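Local coordinates for protein N-acetylneuraminate epimerase (PDB 2UVK) that catalyses the mutarotation of N-acetylneuraminic acid, converting the alpha-anomer of this sialic acid to the beta-anomer, and is a homodimeric periplasmic Kelch-repeat beta-propeller, at residues T21-L26 against H89-K94; H104-M109 against Q178-A183. All coordinates share one frame; numbering follows the deposited sequence. Where two conformers were deposited one is given.

Contact 1: T21-L26 against H89-K94; sequences TVYIGL and HKYNPK
Tyr23 reaches from the strand 21-25 to meet Pro93 and Tyr91 on the facing blade, and its phenol takes part in every contact between the two segments. The two backbones stay well apart: even their nearest CA atoms, those of Tyr23 and Pro93, are 9.9 Å from each other, a gap suiting a long, flat side chain. With CG placed anti to the carbonyl carbon (chi1 -63°), the Tyr23 phenol extends until OH lies 3.6 Å from Pro93 CB. The pyrrolidine, just past strand 88-92, is crossed at about a right angle and gives the phenol a compact, rigid apolar surface. Further back on the same ring, Tyr23 CE1 lies 4.0 Å from Tyr91 CE2, the two tyrosines also crossing nearly perpendicularly. Tyr91 can meet it because CG is anti to its backbone N (chi1 173°), while its hydroxyl is hydrogen-bonded to Asn96 OD1. Phe63 and Trp33 also pack on Tyr23. Beside Pro93, Asn92 OD1 accepts a 3.0 Å hydrogen bond from Lys94 N, forming an Asx turn. No hydrogen bond crosses between the segments, so the first two Kelch repeats meet through van der Waals contact, ring against ring and a hydroxyl oxygen against the proline methylenes.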
# COMPACT_ATOMS: atom_id res chain seq x y z
N THR B 21 17.86 29.91 6.27
CA THR B 21 17.98 29.67 4.83
C THR B 21 16.78 28.86 4.32
O THR B 21 16.54 27.75 4.79
CB THR B 21 19.28 28.91 4.48
OG1 THR B 21 20.41 29.65 4.96
CG2 THR B 21 19.44 28.70 2.98
N VAL B 22 16.07 29.44 3.37
CA VAL B 22 14.84 28.83 2.81
C VAL B 22 15.22 28.12 1.53
O VAL B 22 15.94 28.68 0.71
CB VAL B 22 13.78 29.90 2.47
CG1 VAL B 22 12.62 29.28 1.68
CG2 VAL B 22 13.27 30.58 3.73
N TYR B 23 14.71 26.90 1.35
CA TYR B 23 14.91 26.12 0.11
C TYR B 23 13.55 25.84 -0.51
O TYR B 23 12.65 25.39 0.19
CB TYR B 23 15.59 24.79 0.41
CG TYR B 23 16.97 24.92 0.98
CD1 TYR B 23 18.09 24.78 0.19
CD2 TYR B 23 17.15 25.18 2.33
CE1 TYR B 23 19.37 24.90 0.73
CE2 TYR B 23 18.41 25.31 2.87
CZ TYR B 23 19.51 25.16 2.08
OH TYR B 23 20.77 25.29 2.65
N ILE B 24 13.39 26.13 -1.80
CA ILE B 24 12.15 25.78 -2.51
C ILE B 24 12.44 25.16 -3.86
O ILE B 24 13.45 25.44 -4.50
CB ILE B 24 11.24 26.98 -2.72
CG1 ILE B 24 11.95 28.07 -3.53
CG2 ILE B 24 10.74 27.53 -1.38
CD1 ILE B 24 11.06 29.18 -3.98
N GLY B 25 11.52 24.33 -4.32
CA GLY B 25 11.70 23.72 -5.62
C GLY B 25 10.54 22.85 -6.02
O GLY B 25 9.56 22.67 -5.29
N LEU B 26 10.65 22.36 -7.23
CA LEU B 26 9.68 21.42 -7.81
C LEU B 26 8.32 22.08 -8.06
O LEU B 26 8.23 23.28 -8.22
CB LEU B 26 9.62 20.13 -7.01
CG LEU B 26 10.96 19.44 -6.77
CD1 LEU B 26 10.84 18.17 -5.93
CD2 LEU B 26 11.70 19.19 -8.11
N HIS B 89 15.33 11.48 -2.29
CA HIS B 89 16.56 12.13 -2.75
C HIS B 89 17.13 12.95 -1.62
O HIS B 89 16.41 13.47 -0.80
CB HIS B 89 16.27 13.00 -3.95
CG HIS B 89 16.05 12.24 -5.22
ND1 HIS B 89 14.87 11.58 -5.51
CD2 HIS B 89 16.85 12.05 -6.31
CE1 HIS B 89 14.96 11.02 -6.71
NE2 HIS B 89 16.15 11.30 -7.21
N LYS B 90 18.46 13.06 -1.59
CA LYS B 90 19.16 13.87 -0.59
C LYS B 90 19.97 14.95 -1.26
O LYS B 90 20.73 14.66 -2.18
CB LYS B 90 20.08 12.98 0.23
CG LYS B 90 20.92 13.72 1.27
CD LYS B 90 21.68 12.75 2.16
CE LYS B 90 22.79 12.03 1.41
NZ LYS B 90 23.96 12.91 1.11
N TYR B 91 19.80 16.18 -0.80
CA TYR B 91 20.60 17.31 -1.28
C TYR B 91 21.53 17.77 -0.17
O TYR B 91 21.11 18.02 0.95
CB TYR B 91 19.70 18.47 -1.67
CG TYR B 91 20.42 19.75 -2.01
CD1 TYR B 91 21.06 19.92 -3.24
CD2 TYR B 91 20.47 20.80 -1.10
CE1 TYR B 91 21.69 21.10 -3.56
CE2 TYR B 91 21.14 21.99 -1.42
CZ TYR B 91 21.72 22.12 -2.64
OH TYR B 91 22.39 23.28 -2.95
N ASN B 92 22.82 17.84 -0.52
CA ASN B 92 23.86 18.32 0.40
C ASN B 92 24.17 19.79 0.07
O ASN B 92 24.69 20.10 -0.99
CB ASN B 92 25.10 17.43 0.28
CG ASN B 92 26.24 17.86 1.19
OD1 ASN B 92 26.16 18.87 1.86
ND2 ASN B 92 27.30 17.05 1.24
N PRO B 93 23.76 20.70 0.95
CA PRO B 93 23.98 22.12 0.64
C PRO B 93 25.46 22.53 0.62
O PRO B 93 25.81 23.50 -0.08
CB PRO B 93 23.20 22.86 1.73
CG PRO B 93 22.76 21.85 2.73
CD PRO B 93 23.06 20.49 2.23
N LYS B 94 26.31 21.80 1.32
CA LYS B 94 27.73 22.16 1.38
C LYS B 94 28.42 21.91 0.05
O LYS B 94 29.38 22.62 -0.31
CB LYS B 94 28.41 21.37 2.49
CG LYS B 94 27.81 21.62 3.86
CD LYS B 94 28.71 21.13 4.99
CE LYS B 94 28.17 21.54 6.34
NZ LYS B 94 29.05 21.03 7.44

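Contact 2: H104-M109 against Q178-A183; sequences HAPMGM and QQWSYA
The irregular loop 104-109 passes over strand 179-183 and comes closest at Ala105 and Trp180, whose CA atoms are 6.1 Å apart, with no hydrogen bond between the segments. Trp180 dominates the contact, its indole lying under the loop. Ala105 sits over one face: its CA is 3.7 Å from the centroid of the five-membered ring and only 6° off the ring normal, a CH-pi contact, while its CB is 3.7 Å from Trp180 CE2. A small residue suits this place, since it lets the backbone itself settle on the indole. At the root of the side chain, Pro106 CD lies 3.8 Å from Trp180 CB, a snug apolar fit for a ring that also stiffens the turn of the loop. At the far end, the selenomethionine Met109 brings SE to 3.8 Å from Trp180 CH2. This Met-aromatic contact is oblique, 47° off the normal of the six-membered ring, and the bend at chi3 (-72°) leaves the methyl CE 4.2 Å from Trp180 CZ2. The indole NE1 makes a weak hydrogen bond to Ser103 OG, and Phe173 and Val123 also pack against Trp180. Both segments also take part in the dimer interface: Ala105 O and Pro106 O accept hydrogen bonds from Asn130 and Asn128 of the second subunit, and Gln179 OE1 from its Lys159. The arrangement belongs to a Kelch-type beta-propeller, with a tryptophan on the outermost strand of one four-stranded blade packed beneath the loop that leads in from the preceding blade.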
# COMPACT_ATOMS: atom_id res chain seq x y z
N HIS B 104 13.27 2.36 -0.20
CA HIS B 104 11.96 2.03 -0.79
C HIS B 104 10.84 2.22 0.21
O HIS B 104 10.63 1.36 1.07
CB HIS B 104 12.01 0.59 -1.28
CG HIS B 104 12.97 0.41 -2.41
ND1 HIS B 104 14.23 -0.13 -2.27
CD2 HIS B 104 12.85 0.75 -3.72
CE1 HIS B 104 14.83 -0.12 -3.45
NE2 HIS B 104 14.03 0.43 -4.33
N ALA B 105 10.11 3.32 0.10
CA ALA B 105 8.97 3.54 0.98
C ALA B 105 7.89 2.50 0.67
O ALA B 105 7.64 2.19 -0.49
CB ALA B 105 8.44 4.95 0.80
N PRO B 106 7.25 1.96 1.71
CA PRO B 106 6.24 0.94 1.50
C PRO B 106 4.98 1.40 0.78
O PRO B 106 4.22 0.55 0.28
CB PRO B 106 5.92 0.47 2.92
CG PRO B 106 6.30 1.59 3.77
CD PRO B 106 7.53 2.14 3.15
N MSE B 107 4.77 2.71 0.74
CA MSE B 107 3.64 3.29 0.01
C MSE B 107 4.13 4.41 -0.90
O MSE B 107 5.06 5.14 -0.56
CB MSE B 107 2.59 3.83 0.99
CG MSE B 107 1.54 2.79 1.48
SE MSE B 107 2.17 1.54 2.84
CE MSE B 107 2.35 2.76 4.37
N GLY B 108 3.51 4.55 -2.08
CA GLY B 108 3.75 5.72 -2.87
C GLY B 108 3.41 6.94 -2.03
O GLY B 108 2.64 6.85 -1.06
N MSE B 109 3.98 8.08 -2.38
CA MSE B 109 3.84 9.31 -1.61
C MSE B 109 3.48 10.48 -2.52
O MSE B 109 4.34 11.08 -3.16
CB MSE B 109 5.16 9.57 -0.89
CG MSE B 109 5.45 8.52 0.15
SE MSE B 109 7.15 8.86 1.10
CE MSE B 109 8.37 8.40 -0.35
N GLN B 178 18.75 5.09 6.17
CA GLN B 178 17.93 5.28 4.94
C GLN B 178 16.78 4.28 4.81
O GLN B 178 16.25 4.09 3.70
CB GLN B 178 18.78 5.28 3.67
CG GLN B 178 19.97 6.20 3.83
CD GLN B 178 20.90 6.25 2.64
OE1 GLN B 178 20.71 5.58 1.64
NE2 GLN B 178 21.97 7.07 2.75
N GLN B 179 16.39 3.68 5.93
CA GLN B 179 15.35 2.68 5.97
C GLN B 179 14.06 3.25 6.49
O GLN B 179 14.04 4.24 7.24
CB GLN B 179 15.76 1.50 6.87
CG GLN B 179 17.05 0.84 6.50
CD GLN B 179 17.08 0.38 5.07
OE1 GLN B 179 16.33 -0.52 4.69
NE2 GLN B 179 17.92 1.01 4.25
N TRP B 180 12.97 2.57 6.10
CA TRP B 180 11.59 2.93 6.47
C TRP B 180 11.03 1.99 7.51
O TRP B 180 11.19 0.78 7.39
CB TRP B 180 10.67 2.88 5.23
CG TRP B 180 10.99 3.96 4.28
CD1 TRP B 180 11.91 3.93 3.27
CD2 TRP B 180 10.40 5.26 4.25
NE1 TRP B 180 11.94 5.13 2.63
CE2 TRP B 180 11.04 5.99 3.23
CE3 TRP B 180 9.46 5.91 5.05
CZ2 TRP B 180 10.70 7.31 2.92
CZ3 TRP B 180 9.11 7.22 4.75
CH2 TRP B 180 9.74 7.92 3.70
N SER B 181 10.38 2.55 8.51
CA SER B 181 9.79 1.76 9.59
C SER B 181 8.31 2.07 9.78
O SER B 181 7.86 3.18 9.52
CB SER B 181 10.53 2.03 10.91
OG SER B 181 11.88 1.61 10.83
N TYR B 182 7.58 1.08 10.28
CA TYR B 182 6.25 1.31 10.79
C TYR B 182 6.33 2.15 12.07
O TYR B 182 7.04 1.77 13.02
CB TYR B 182 5.58 -0.01 11.10
CG TYR B 182 4.22 0.12 11.75
CD1 TYR B 182 3.06 0.11 11.00
CD2 TYR B 182 4.10 0.25 13.15
CE1 TYR B 182 1.80 0.23 11.60
CE2 TYR B 182 2.85 0.38 13.74
CZ TYR B 182 1.71 0.36 12.97
OH TYR B 182 0.45 0.46 13.57
N ALA B 183 5.62 3.28 12.10
CA ALA B 183 5.60 4.18 13.26
C ALA B 183 4.23 4.29 13.93
O ALA B 183 4.11 4.84 15.02
CB ALA B 183 6.10 5.54 12.85

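How the contacts relate
Contact 1 closes before contact 2 opens along the chain, and their centres lie 21 Å apart; the nearest atoms approach to about 5 Å without touching. Contact 1 joins the four-stranded sheet containing 21-25 to the next, containing 88-92. The chain continues through 97-100, the last strand of that second sheet, into the loop of contact 2, which meets strand 179-185 of the third sheet and leads into its first strand, 112-117. The two contacts thus link three successive blades of one propeller, with the second sheet between them. No other chain of the assembly touches contact 1, whereas both segments of contact 2 hydrogen-bond to the second subunit, so blade packing there is part of the homodimer interface.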